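Local coordinates for putative secreted lipase (PDB 5H6B), which probably hydrolyses triacylglycerols to release fatty acids, as a thermostable secreted lipase of the alpha/beta hydrolase type from a marine Streptomyces, at residues Tyr52-Tyr58 against Ala247-Asp251. Residue numbers count along the deposited sequence, not the author numbering.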
loop_
_atom_site.group_PDB
_atom_site.type_symbol
_atom_site.label_atom_id
_atom_site.label_comp_id
_atom_site.label_asym_id
_atom_site.label_seq_id
_atom_site.Cartn_x
_atom_site.Cartn_y
_atom_site.Cartn_z
ATOM N N TYR A 52 15.330 -1.325 1.667
ATOM C CA TYR A 52 15.613 -0.255 0.714
ATOM C C TYR A 52 15.355 1.124 1.328
ATOM O O TYR A 52 16.128 2.052 1.115
ATOM C CB TYR A 52 14.751 -0.480 -0.520
ATOM C CG TYR A 52 14.900 0.479 -1.668
ATOM C CD1 TYR A 52 14.225 1.710 -1.668
ATOM C CD2 TYR A 52 15.653 0.129 -2.801
ATOM C CE1 TYR A 52 14.329 2.578 -2.739
ATOM C CE2 TYR A 52 15.756 0.993 -3.880
ATOM C CZ TYR A 52 15.088 2.214 -3.843
ATOM O OH TYR A 52 15.190 3.074 -4.895
ATOM N N LEU A 53 14.274 1.247 2.092
ATOM C CA LEU A 53 13.973 2.487 2.796
ATOM C C LEU A 53 14.835 2.674 4.037
ATOM O O LEU A 53 15.234 3.796 4.335
ATOM C CB LEU A 53 12.495 2.566 3.168
ATOM C CG LEU A 53 11.556 2.655 1.966
ATOM C CD1 LEU A 53 10.115 2.717 2.455
ATOM C CD2 LEU A 53 11.890 3.848 1.085
ATOM N N VAL A 54 15.131 1.590 4.749
ATOM C CA VAL A 54 16.033 1.661 5.901
ATOM C C VAL A 54 17.405 2.199 5.483
ATOM O O VAL A 54 17.991 3.008 6.200
ATOM C CB VAL A 54 16.153 0.297 6.619
ATOM C CG1 VAL A 54 17.298 0.283 7.631
ATOM C CG2 VAL A 54 14.845 -0.027 7.327
ATOM N N ASN A 55 17.886 1.791 4.309
ATOM C CA ASN A 55 19.179 2.257 3.782
ATOM C C ASN A 55 19.184 3.706 3.311
ATOM O O ASN A 55 20.250 4.257 3.083
ATOM C CB ASN A 55 19.648 1.383 2.609
ATOM C CG ASN A 55 19.877 -0.066 3.004
ATOM O OD1 ASN A 55 20.053 -0.395 4.182
ATOM N ND2 ASN A 55 19.860 -0.946 2.014
ATOM N N ARG A 56 18.003 4.291 3.116
ATOM C CA ARG A 56 17.848 5.715 2.849
ATOM C C ARG A 56 17.461 6.521 4.105
ATOM O O ARG A 56 17.104 7.694 4.004
ATOM C CB ARG A 56 16.843 5.898 1.711
ATOM C CG ARG A 56 17.402 5.388 0.390
ATOM C CD ARG A 56 16.340 5.069 -0.642
ATOM N NE ARG A 56 16.968 4.807 -1.939
ATOM C CZ ARG A 56 17.601 3.685 -2.288
ATOM N NH1 ARG A 56 17.697 2.638 -1.456
ATOM N NH2 ARG A 56 18.142 3.605 -3.500
ATOM N N GLY A 57 17.543 5.889 5.280
ATOM C CA GLY A 57 17.452 6.569 6.573
ATOM C C GLY A 57 16.080 6.740 7.197
ATOM O O GLY A 57 15.914 7.584 8.063
ATOM N N TYR A 58 15.102 5.945 6.772
ATOM C CA TYR A 58 13.753 6.003 7.341
ATOM C C TYR A 58 13.604 5.018 8.494
ATOM O O TYR A 58 14.207 3.931 8.477
ATOM C CB TYR A 58 12.693 5.670 6.273
ATOM C CG TYR A 58 12.575 6.686 5.147
ATOM C CD1 TYR A 58 13.405 6.615 4.025
ATOM C CD2 TYR A 58 11.626 7.709 5.197
ATOM C CE1 TYR A 58 13.301 7.531 2.994
ATOM C CE2 TYR A 58 11.524 8.642 4.169
ATOM C CZ TYR A 58 12.355 8.539 3.072
ATOM O OH TYR A 58 12.261 9.440 2.049
ATOM N N ALA A 247 10.491 6.168 -3.036
ATOM C CA ALA A 247 11.449 7.019 -2.326
ATOM C C ALA A 247 11.364 8.504 -2.774
ATOM O O ALA A 247 11.541 9.382 -1.967
ATOM C CB ALA A 247 12.861 6.483 -2.496
ATOM N N ASN A 248 11.048 8.765 -4.045
ATOM C CA ASN A 248 10.786 10.140 -4.512
ATOM C C ASN A 248 9.598 10.755 -3.818
ATOM O O ASN A 248 9.698 11.890 -3.330
ATOM C CB ASN A 248 10.550 10.204 -6.020
ATOM C CG ASN A 248 11.821 10.031 -6.805
ATOM O OD1 ASN A 248 12.905 10.200 -6.270
ATOM N ND2 ASN A 248 11.701 9.701 -8.082
ATOM N N ALA A 249 8.485 10.014 -3.777
ATOM C CA ALA A 249 7.259 10.496 -3.130
ATOM C C ALA A 249 7.435 10.709 -1.617
ATOM O O ALA A 249 6.836 11.617 -1.045
ATOM C CB ALA A 249 6.106 9.548 -3.392
ATOM N N LEU A 250 8.252 9.888 -0.966
ATOM C CA LEU A 250 8.473 10.051 0.480
ATOM C C LEU A 250 9.375 11.244 0.848
ATOM O O LEU A 250 9.395 11.663 2.004
ATOM C CB LEU A 250 9.042 8.767 1.084
ATOM C CG LEU A 250 8.123 7.540 1.098
ATOM C CD1 LEU A 250 8.899 6.316 1.568
ATOM C CD2 LEU A 250 6.895 7.757 1.965
ATOM N N ASP A 251 10.137 11.761 -0.116
ATOM C CA ASP A 251 11.003 12.931 0.092
ATOM C C ASP A 251 11.110 13.752 -1.220
ATOM O O ASP A 251 12.148 13.735 -1.894
ATOM C CB ASP A 251 12.367 12.450 0.583
ATOM C CG ASP A 251 13.346 13.578 0.816
ATOM O OD1 ASP A 251 12.934 14.748 0.948
ATOM O OD2 ASP A 251 14.546 13.273 0.865
HETATM O O HOH W 1 11.263 12.109 3.905
#
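This is a mainly apolar contact between two helix ends, on one face of the central parallel sheet. Segment 52-58 ends helix 49-54 and turns toward strand 59-63. Segment 247-251 holds the last turn of helix 240-250 and the start of the next loop. Leucines meet on the sheet side: L53 CD1 lies 3.9 Å from L250 CD1. Both also touch V32 of strand 32-35, and L250 reaches strand 103-108. The methyl CB of A247 lies 4.2 Å from Y52 CE1, at the ring edge, and 4.2 Å from R56 CD. R56 NH1 donates a hydrogen bond to Y52 O (3.1 Å), so the arginine folds back over its own helix end. Y58 packs its ring end on L250, with Y58 CZ 3.9 Å from L250 CB. Y58 OH lies 3.3 Å from D251 CB, a van der Waals approach. A water donates to L250 O (2.7 Å) and makes a weak hydrogen bond with Y58 OH (3.4 Å). The D251 carboxylate forms a salt bridge with R254. G57, with positive phi, is the C-prime residue of a Schellman motif. The pairing is consistent with canonical helices A and F, first and last, of the alpha/beta hydrolase fold.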